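Local coordinates for hypothetical protein (Deinococcus radiodurans, PDB 1U5K) that probably takes part in DNA repair and in recombination by the RecF pathway, and carries a bound zinc ion, at residues I147-T150 with A151-A154; L190-A193 with V194-T197. All coordinates share one frame; numbering follows the deposited sequence.

Interaction 1. Residues I147-T150 with A151-A154; sequences IPQT and ARCA. With ZN (zinc ion), chain C.
Gln149 folds back over the bend of its own chain and lays its amide against the backbone of Ala151 and Arg152. This is the tight part of the contact. CG stands anti to the backbone N (chi1 -163°), and a bend at chi2 then brings CD within 3.7 Å of Arg152 O. CD of Gln149 also lies 3.9 Å from Arg152 N. The side chain thus reaches a residue three places on in the sequence. Water 1 lies in the same bend, 2.7 Å from Gln149 O and 2.8 Å from Arg152 O. It is placed to donate to both carbonyls, although other acceptors may share its protons. Just beyond the bend Cys153 is buried, touches Leu172 and puts SG 2.4 Å from the zinc ion. Cys156, Cys173 and Cys176 complete this four-cysteine site. The solvent side is different. Ala151 is exposed, and Arg152, also exposed, sends an extended chain from CG to NE away from Gln149. The end of this arginine lies along Pro159, and its NH1 makes a hydrogen bond to Gly157 O. The chemistry is thus polar in the bend and metal-bound one residue beyond it. This implies that backbone polar groups, one water and the zinc-bound cysteine sulfur probably all contribute to the loop's shape.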
loop_
_atom_site.group_PDB
_atom_site.type_symbol
_atom_site.label_atom_id
_atom_site.label_comp_id
_atom_site.label_asym_id
_atom_site.label_seq_id
_atom_site.Cartn_x
_atom_site.Cartn_y
_atom_site.Cartn_z
ATOM N N ILE A 147 0.065 12.284 19.922
ATOM C CA ILE A 147 0.334 13.473 20.730
ATOM C C ILE A 147 1.226 14.475 19.997
ATOM O O ILE A 147 2.460 14.366 19.964
ATOM C CB ILE A 147 0.966 13.129 22.092
ATOM C CG1 ILE A 147 0.085 12.145 22.861
ATOM C CG2 ILE A 147 1.283 14.407 22.886
ATOM C CD1 ILE A 147 -0.686 12.772 24.019
ATOM N N PRO A 148 0.570 15.430 19.346
ATOM C CA PRO A 148 1.306 16.493 18.665
ATOM C C PRO A 148 2.078 17.293 19.728
ATOM O O PRO A 148 1.620 17.449 20.871
ATOM C CB PRO A 148 0.197 17.294 17.978
ATOM C CG PRO A 148 -1.053 16.447 18.019
ATOM C CD PRO A 148 -0.892 15.507 19.150
ATOM N N GLN A 149 3.277 17.753 19.378
ATOM C CA GLN A 149 4.121 18.469 20.334
ATOM C C GLN A 149 5.088 19.369 19.577
ATOM O O GLN A 149 6.095 18.880 19.084
ATOM C CB GLN A 149 4.867 17.484 21.242
ATOM C CG GLN A 149 5.448 18.057 22.515
ATOM C CD GLN A 149 6.720 18.840 22.264
ATOM O OE1 GLN A 149 7.824 18.288 22.152
ATOM N NE2 GLN A 149 6.557 20.144 22.167
ATOM N N THR A 150 4.736 20.645 19.435
ATOM C CA THR A 150 5.513 21.667 18.728
ATOM C C THR A 150 6.124 22.791 19.577
ATOM O O THR A 150 6.884 23.606 19.072
ATOM C CB THR A 150 4.641 22.307 17.623
ATOM O OG1 THR A 150 3.380 22.727 18.156
ATOM C CG2 THR A 150 4.270 21.282 16.570
ATOM N N ALA A 151 5.867 22.810 20.877
ATOM C CA ALA A 151 6.363 23.851 21.766
ATOM C C ALA A 151 7.815 23.653 22.197
ATOM O O ALA A 151 8.472 24.624 22.544
ATOM C CB ALA A 151 5.467 23.975 23.001
ATOM N N ARG A 152 8.333 22.429 22.156
ATOM C CA ARG A 152 9.697 22.148 22.591
ATOM C C ARG A 152 10.453 21.204 21.658
ATOM O O ARG A 152 9.867 20.326 21.035
ATOM C CB ARG A 152 9.662 21.557 23.998
ATOM C CG ARG A 152 9.077 22.472 25.065
ATOM C CD ARG A 152 9.152 21.823 26.436
ATOM N NE ARG A 152 8.918 22.712 27.574
ATOM C CZ ARG A 152 9.757 23.616 28.078
ATOM N NH1 ARG A 152 10.957 23.872 27.564
ATOM N NH2 ARG A 152 9.347 24.320 29.127
ATOM N N CYS A 153 11.764 21.394 21.545
ATOM C CA CYS A 153 12.596 20.520 20.737
ATOM C C CYS A 153 12.387 19.087 21.205
ATOM O O CYS A 153 12.418 18.797 22.402
ATOM C CB CYS A 153 14.069 20.920 20.855
ATOM S SG CYS A 153 15.249 19.748 20.172
ATOM N N ALA A 154 12.182 18.198 20.243
ATOM C CA ALA A 154 11.884 16.806 20.540
ATOM C C ALA A 154 13.085 16.102 21.172
ATOM O O ALA A 154 12.928 15.051 21.780
ATOM C CB ALA A 154 11.480 16.086 19.267
HETATM ZN ZN ZN C . 17.340 20.735 20.948
HETATM O O HOH W 1 8.809 18.988 18.829
#

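Interaction 2. Residues L190-A193 with V194-T197; sequences LRHA and VRRT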
loop_
_atom_site.group_PDB
_atom_site.type_symbol
_atom_site.label_atom_id
_atom_site.label_comp_id
_atom_site.label_asym_id
_atom_site.label_seq_id
_atom_site.Cartn_x
_atom_site.Cartn_y
_atom_site.Cartn_z
ATOM N N LEU A 190 2.571 24.464 11.027
ATOM C CA LEU A 190 2.894 23.362 11.921
ATOM C C LEU A 190 2.534 23.659 13.371
ATOM O O LEU A 190 2.006 22.784 14.050
ATOM C CB LEU A 190 4.368 22.992 11.772
ATOM C CG LEU A 190 4.779 22.348 10.459
ATOM C CD1 LEU A 190 6.257 22.094 10.467
ATOM C CD2 LEU A 190 4.029 21.102 10.080
ATOM N N ARG A 191 2.742 24.895 13.828
ATOM C CA ARG A 191 2.511 25.274 15.210
ATOM C C ARG A 191 1.051 25.451 15.588
ATOM O O ARG A 191 0.670 25.301 16.748
ATOM C CB ARG A 191 3.287 26.550 15.551
ATOM C CG ARG A 191 4.792 26.371 15.614
ATOM C CD ARG A 191 5.509 27.699 15.800
ATOM N NE ARG A 191 6.926 27.564 16.081
ATOM C CZ ARG A 191 7.834 28.510 15.886
ATOM N NH1 ARG A 191 7.509 29.690 15.386
ATOM N NH2 ARG A 191 9.092 28.279 16.217
ATOM N N HIS A 192 0.214 25.708 14.595
ATOM C CA HIS A 192 -1.153 26.116 14.863
ATOM C C HIS A 192 -2.223 25.298 14.153
ATOM O O HIS A 192 -3.387 25.430 14.490
ATOM C CB HIS A 192 -1.262 27.590 14.482
ATOM C CG HIS A 192 -0.329 28.457 15.272
ATOM N ND1 HIS A 192 -0.409 28.549 16.642
ATOM C CD2 HIS A 192 0.721 29.226 14.901
ATOM C CE1 HIS A 192 0.542 29.353 17.083
ATOM N NE2 HIS A 192 1.236 29.784 16.045
ATOM N N ALA A 193 -1.840 24.411 13.242
ATOM C CA ALA A 193 -2.804 23.730 12.384
ATOM C C ALA A 193 -3.774 22.872 13.187
ATOM O O ALA A 193 -4.958 22.808 12.866
ATOM C CB ALA A 193 -2.079 22.900 11.342
ATOM N N VAL A 194 -3.304 22.258 14.267
ATOM C CA VAL A 194 -4.184 21.458 15.102
ATOM C C VAL A 194 -5.276 22.249 15.839
ATOM O O VAL A 194 -6.410 21.777 15.932
ATOM C CB VAL A 194 -3.349 20.584 16.047
ATOM C CG1 VAL A 194 -4.213 19.888 17.091
ATOM C CG2 VAL A 194 -2.544 19.597 15.234
ATOM N N ARG A 195 -4.959 23.449 16.319
ATOM C CA ARG A 195 -5.858 24.262 17.141
ATOM C C ARG A 195 -6.726 25.215 16.317
ATOM O O ARG A 195 -7.904 25.431 16.601
ATOM C CB ARG A 195 -5.045 25.000 18.211
ATOM C CG ARG A 195 -5.610 26.314 18.759
ATOM C CD ARG A 195 -4.539 27.326 19.210
ATOM N NE ARG A 195 -4.883 28.687 18.802
ATOM C CZ ARG A 195 -4.368 29.379 17.791
ATOM N NH1 ARG A 195 -3.388 28.920 17.024
ATOM N NH2 ARG A 195 -4.826 30.599 17.558
ATOM N N ARG A 196 -6.142 25.787 15.272
ATOM C CA ARG A 196 -6.847 26.724 14.412
ATOM C C ARG A 196 -8.073 26.089 13.778
ATOM O O ARG A 196 -8.048 24.914 13.392
ATOM C CB ARG A 196 -5.937 27.107 13.259
ATOM C CG ARG A 196 -5.836 28.574 12.988
ATOM C CD ARG A 196 -4.645 28.852 12.091
ATOM N NE ARG A 196 -3.722 29.741 12.771
ATOM C CZ ARG A 196 -2.524 30.046 12.317
ATOM N NH1 ARG A 196 -2.088 29.499 11.195
ATOM N NH2 ARG A 196 -1.777 30.895 13.003
ATOM N N THR A 197 -9.136 26.874 13.648
ATOM C CA THR A 197 -10.301 26.391 12.918
ATOM C C THR A 197 -9.916 26.083 11.475
ATOM O O THR A 197 -9.020 26.704 10.903
ATOM C CB THR A 197 -11.458 27.410 12.947
ATOM O OG1 THR A 197 -11.041 28.587 12.252
ATOM C CG2 THR A 197 -11.774 27.853 14.358
HETATM O O HOH W 2 -0.319 22.491 15.417
HETATM O O HOH W 3 -2.034 23.898 17.327
HETATM O O HOH W 4 -6.732 24.451 10.960
#
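His192 sets its CB over the centre of the Arg196 guanidinium, 3.5 Å above that plane. A bend of the Arg196 chain at chi3 (-120°) turns the guanidinium under this carbon. The ring and the guanidinium are tilted by only 28°, and NH2 of Arg196 lies 3.6 Å from ring atom CD2 of His192. Arg195 comes alongside the same histidine with its plane nearly upright to the ring, at 80°. Its NH1 is 3.0 Å from His192 ND1, but the angle is too poor for a hydrogen bond. Arg196 N gives His192 O a nearly straight hydrogen bond of 2.9 Å, while Arg195 N adds a weak one to the same oxygen. Water 2 bridges Leu190 O to Val194 N. Arg196 NH2 also forms a salt bridge with Asp188, one turn back from His192. An alanine in place of Arg196 would probably leave Asp188 without this partner and uncover CB of His192. The turn leaves helix 184-192 and leads to Thr197, whose OG1 caps Ala200 N at the start of helix 198-203. Beside it, helix 129-141 supplies Tyr138 against Ala193 and Lys139 to the carbonyls of Val194 and Arg196.

In the fold
Both interactions are local surface contacts in the C-terminal part of RecO, and their centres lie about 13 Å apart. They meet directly where CG2 of Thr150 packs 3.7 Å from Leu190 O. Thr150 thus packs against the end of helix 184-192. They hold different elements. Interaction 1 shapes a loop between helix 129-141 and strand 163-164, whereas interaction 2 links helix 184-192 to helix 198-203. No touching residue of interaction 1 is buried; in interaction 2 Ala193 is. Metal coordination marks the loop. A helical backbone bond, an arginine laid over a histidine CB and a second one beside its ring mark the helix end, which lies away from the zinc site.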